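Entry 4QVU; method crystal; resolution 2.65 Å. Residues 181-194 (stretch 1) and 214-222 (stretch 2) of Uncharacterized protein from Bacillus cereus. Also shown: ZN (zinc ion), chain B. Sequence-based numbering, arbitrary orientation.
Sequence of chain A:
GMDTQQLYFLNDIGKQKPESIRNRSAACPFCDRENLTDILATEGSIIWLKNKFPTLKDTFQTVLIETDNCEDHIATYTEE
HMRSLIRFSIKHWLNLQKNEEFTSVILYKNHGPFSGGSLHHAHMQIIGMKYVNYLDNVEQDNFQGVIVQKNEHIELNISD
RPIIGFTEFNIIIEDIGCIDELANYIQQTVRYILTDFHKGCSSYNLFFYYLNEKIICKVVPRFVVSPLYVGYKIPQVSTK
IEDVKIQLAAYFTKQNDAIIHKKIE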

# COMPACT_ATOMS: atom_id res chain seq x y z
N GLU A 181 -10.22 -13.33 28.92
CA GLU A 181 -11.07 -12.62 27.97
C GLU A 181 -10.45 -12.73 26.59
O GLU A 181 -11.19 -12.92 25.62
CB GLU A 181 -11.27 -11.16 28.38
CG GLU A 181 -12.03 -10.99 29.68
CD GLU A 181 -12.22 -9.56 30.12
OE1 GLU A 181 -13.09 -8.87 29.54
OE2 GLU A 181 -11.52 -9.14 31.06
N LEU A 182 -9.10 -12.64 26.50
CA LEU A 182 -8.30 -12.78 25.27
C LEU A 182 -8.54 -14.17 24.67
O LEU A 182 -8.93 -14.26 23.51
CB LEU A 182 -6.81 -12.54 25.58
CG LEU A 182 -5.78 -12.63 24.44
CD1 LEU A 182 -5.94 -11.50 23.45
CD2 LEU A 182 -4.36 -12.57 24.99
N ALA A 183 -8.39 -15.22 25.50
CA ALA A 183 -8.58 -16.64 25.16
C ALA A 183 -9.97 -16.89 24.57
O ALA A 183 -10.09 -17.64 23.59
CB ALA A 183 -8.39 -17.49 26.41
N ASN A 184 -11.02 -16.25 25.12
CA ASN A 184 -12.39 -16.37 24.64
C ASN A 184 -12.55 -15.69 23.27
O ASN A 184 -13.19 -16.27 22.39
CB ASN A 184 -13.40 -15.80 25.64
CG ASN A 184 -14.84 -16.01 25.21
OD1 ASN A 184 -15.30 -17.14 25.00
ND2 ASN A 184 -15.59 -14.91 25.09
N TYR A 185 -11.97 -14.48 23.10
CA TYR A 185 -12.02 -13.70 21.86
C TYR A 185 -11.25 -14.42 20.75
O TYR A 185 -11.72 -14.41 19.61
CB TYR A 185 -11.47 -12.29 22.08
CG TYR A 185 -12.51 -11.29 22.55
CD1 TYR A 185 -13.18 -11.47 23.76
CD2 TYR A 185 -12.79 -10.15 21.82
CE1 TYR A 185 -14.14 -10.56 24.20
CE2 TYR A 185 -13.74 -9.22 22.25
CZ TYR A 185 -14.42 -9.44 23.44
OH TYR A 185 -15.35 -8.53 23.88
N ILE A 186 -10.11 -15.07 21.07
CA ILE A 186 -9.35 -15.83 20.08
C ILE A 186 -10.22 -16.99 19.60
O ILE A 186 -10.45 -17.11 18.40
CB ILE A 186 -7.97 -16.33 20.61
CG1 ILE A 186 -7.03 -15.15 20.93
CG2 ILE A 186 -7.32 -17.30 19.61
CD1 ILE A 186 -5.80 -15.54 21.75
N GLN A 187 -10.78 -17.78 20.54
CA GLN A 187 -11.62 -18.93 20.23
C GLN A 187 -12.80 -18.55 19.33
O GLN A 187 -13.02 -19.23 18.34
CB GLN A 187 -12.12 -19.62 21.49
CG GLN A 187 -12.76 -20.97 21.18
CD GLN A 187 -13.19 -21.72 22.41
OE1 GLN A 187 -13.85 -21.19 23.31
NE2 GLN A 187 -12.91 -23.01 22.41
N GLN A 188 -13.53 -17.46 19.65
CA GLN A 188 -14.69 -17.03 18.84
C GLN A 188 -14.26 -16.55 17.46
O GLN A 188 -14.90 -16.94 16.48
CB GLN A 188 -15.51 -15.93 19.55
CG GLN A 188 -16.21 -16.39 20.83
CD GLN A 188 -17.04 -17.65 20.63
OE1 GLN A 188 -16.61 -18.76 20.96
NE2 GLN A 188 -18.22 -17.50 20.03
N THR A 189 -13.17 -15.76 17.37
CA THR A 189 -12.68 -15.27 16.09
C THR A 189 -12.25 -16.46 15.23
O THR A 189 -12.59 -16.49 14.06
CB THR A 189 -11.56 -14.23 16.26
OG1 THR A 189 -11.97 -13.20 17.18
CG2 THR A 189 -11.14 -13.59 14.93
N VAL A 190 -11.56 -17.46 15.82
CA VAL A 190 -11.12 -18.68 15.12
C VAL A 190 -12.37 -19.45 14.62
O VAL A 190 -12.41 -19.81 13.44
CB VAL A 190 -10.21 -19.57 16.03
CG1 VAL A 190 -10.14 -21.02 15.54
CG2 VAL A 190 -8.81 -18.97 16.14
N ARG A 191 -13.37 -19.65 15.50
CA ARG A 191 -14.64 -20.32 15.18
C ARG A 191 -15.31 -19.66 13.98
O ARG A 191 -15.78 -20.38 13.10
CB ARG A 191 -15.59 -20.34 16.39
CG ARG A 191 -15.25 -21.44 17.38
CD ARG A 191 -16.02 -21.31 18.68
NE ARG A 191 -15.85 -22.51 19.50
CZ ARG A 191 -16.17 -22.60 20.78
NH1 ARG A 191 -16.64 -21.54 21.43
NH2 ARG A 191 -15.99 -23.74 21.44
N TYR A 192 -15.32 -18.32 13.93
CA TYR A 192 -15.89 -17.55 12.82
C TYR A 192 -15.12 -17.81 11.53
O TYR A 192 -15.76 -18.02 10.49
CB TYR A 192 -15.92 -16.04 13.14
CG TYR A 192 -16.12 -15.15 11.93
CD1 TYR A 192 -17.37 -15.03 11.33
CD2 TYR A 192 -15.06 -14.44 11.38
CE1 TYR A 192 -17.56 -14.23 10.21
CE2 TYR A 192 -15.23 -13.64 10.25
CZ TYR A 192 -16.48 -13.54 9.67
OH TYR A 192 -16.64 -12.76 8.56
N ILE A 193 -13.77 -17.80 11.58
CA ILE A 193 -12.92 -18.01 10.40
C ILE A 193 -13.17 -19.41 9.83
O ILE A 193 -13.37 -19.54 8.62
CB ILE A 193 -11.41 -17.79 10.72
CG1 ILE A 193 -11.15 -16.32 11.09
CG2 ILE A 193 -10.53 -18.23 9.53
CD1 ILE A 193 -9.78 -16.02 11.58
N LEU A 194 -13.22 -20.43 10.69
CA LEU A 194 -13.43 -21.81 10.25
C LEU A 194 -14.86 -22.07 9.78
O LEU A 194 -15.06 -23.02 9.01
CB LEU A 194 -13.09 -22.79 11.38
CG LEU A 194 -11.64 -22.82 11.87
CD1 LEU A 194 -11.49 -23.80 13.00
CD2 LEU A 194 -10.67 -23.17 10.75
N LYS A 214 1.03 -3.73 26.05
CA LYS A 214 -0.22 -4.42 25.69
C LYS A 214 0.07 -5.80 25.13
O LYS A 214 1.09 -5.98 24.47
CB LYS A 214 -1.04 -3.62 24.65
CG LYS A 214 -1.44 -2.21 25.01
CD LYS A 214 -1.85 -1.51 23.73
CE LYS A 214 -2.00 -0.02 23.90
NZ LYS A 214 -2.22 0.63 22.59
N ILE A 215 -0.85 -6.76 25.33
CA ILE A 215 -0.73 -8.09 24.75
C ILE A 215 -1.74 -8.14 23.62
O ILE A 215 -2.94 -7.94 23.84
CB ILE A 215 -0.88 -9.27 25.76
CG1 ILE A 215 0.28 -9.23 26.79
CG2 ILE A 215 -0.93 -10.62 25.00
CD1 ILE A 215 0.18 -10.22 27.95
N ILE A 216 -1.22 -8.34 22.40
CA ILE A 216 -1.99 -8.37 21.17
C ILE A 216 -1.91 -9.73 20.52
O ILE A 216 -0.82 -10.30 20.38
CB ILE A 216 -1.50 -7.28 20.17
CG1 ILE A 216 -1.46 -5.87 20.83
CG2 ILE A 216 -2.35 -7.30 18.87
CD1 ILE A 216 -0.72 -4.78 20.04
N CYS A 217 -3.07 -10.23 20.07
CA CYS A 217 -3.13 -11.43 19.27
C CYS A 217 -3.73 -11.08 17.93
O CYS A 217 -4.90 -10.69 17.85
CB CYS A 217 -3.88 -12.57 19.94
SG CYS A 217 -3.97 -14.06 18.91
N LYS A 218 -2.93 -11.23 16.87
CA LYS A 218 -3.41 -11.01 15.52
C LYS A 218 -3.82 -12.37 14.94
O LYS A 218 -3.00 -13.28 14.88
CB LYS A 218 -2.37 -10.29 14.66
CG LYS A 218 -2.86 -9.92 13.27
CD LYS A 218 -1.78 -9.26 12.43
CE LYS A 218 -1.53 -7.82 12.77
NZ LYS A 218 -2.61 -6.93 12.27
N VAL A 219 -5.12 -12.51 14.62
CA VAL A 219 -5.74 -13.69 14.02
C VAL A 219 -5.82 -13.41 12.53
O VAL A 219 -6.45 -12.43 12.13
CB VAL A 219 -7.13 -14.06 14.64
CG1 VAL A 219 -7.55 -15.46 14.22
CG2 VAL A 219 -7.13 -13.94 16.16
N VAL A 220 -5.13 -14.23 11.71
CA VAL A 220 -5.04 -14.00 10.26
C VAL A 220 -5.58 -15.21 9.47
O VAL A 220 -4.92 -16.25 9.45
CB VAL A 220 -3.56 -13.69 9.84
CG1 VAL A 220 -3.46 -13.31 8.36
CG2 VAL A 220 -2.92 -12.61 10.72
N PRO A 221 -6.74 -15.09 8.76
CA PRO A 221 -7.18 -16.19 7.89
C PRO A 221 -6.18 -16.41 6.75
O PRO A 221 -5.56 -15.45 6.26
CB PRO A 221 -8.54 -15.72 7.37
CG PRO A 221 -8.92 -14.55 8.21
CD PRO A 221 -7.64 -13.93 8.64
N ARG A 222 -5.99 -17.67 6.37
CA ARG A 222 -5.07 -18.04 5.32
C ARG A 222 -5.83 -18.88 4.31
O ARG A 222 -6.51 -19.85 4.66
CB ARG A 222 -3.85 -18.78 5.90
CG ARG A 222 -2.99 -17.98 6.90
CD ARG A 222 -2.19 -16.81 6.32
NE ARG A 222 -1.29 -17.23 5.24
CZ ARG A 222 -0.02 -17.59 5.39
NH1 ARG A 222 0.54 -17.55 6.59
NH2 ARG A 222 0.70 -17.96 4.35
ZN ZN B . -10.32 -7.91 32.13

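Residues 181-194 form part of a longer helix, and residues 214-222 include a strand over which that helix lies. The two run in nearly the same direction, with 10° between their N-to-C vectors and a closest axial approach of 9.5 Å, a spacing that leaves room for one layer of packed side chains. In this arrangement I186 CA lies 7.4 Å from V219 CA, and I193 CA lies 6.5 Å from P221 CA.

Within the helix the i to i-4 pattern is unbroken, from Y185 N to E181 O at 3.1 Å through L194 N to V190 O at 2.9 Å. No hydrogen bond joins helix to strand, so the contact, which buries 383 Å² in all, rests on the packing of side chains.

The strand's alternation decides which residues take part. I215, C217, V219 and P221 point their CA-to-CB bonds toward the helix, whereas I216 and V220 point away. The helix answers in steps of three or four residues from L182 through I186 and T189 to I193, with V190 beside T189, so that one face stays turned to the strand. At the start, L182 uses its two methyls on successive inward residues: CD2 lies 3.9 Å from I215 CG2, and CD1 lies 4.2 Å from C217 CB. I186 leaves the helix sideways, but its m, t rotamer brings CD1 to 3.7 Å from C217 SG, a sulfur well suited to an apolar neighbour. V219, the residue most covered by the opposing stretch, meets three helix residues. Its CG1 lies 3.5 Å from I193 CD1 and 4.2 Å from V190 CG2, while its CB lies 4.0 Å from T189 CG2. The extended I193 side chain also reaches the next inward residue, its CD1 lying 3.8 Å from P221 CG, where the compact pyrrolidine ring offers an apolar surface.

Two side-chain hydrogen bonds form within the helix. T189 can sit in this apolar layer because its OG1 donates a hydrogen bond to Y185 O at 2.7 Å, one turn back, leaving its methyl to face V219. On a part of the helix out of reach of the strand, R191 NH1 donates to Q188 OE1 at 2.8 Å, bridging side chains three residues apart. E181 is also clear of the strand; its carboxylate oxygen OE2 binds ZN at 2.0 Å, the anionic ligand suiting the cation, whose other two ligand atoms come from elsewhere in the structure.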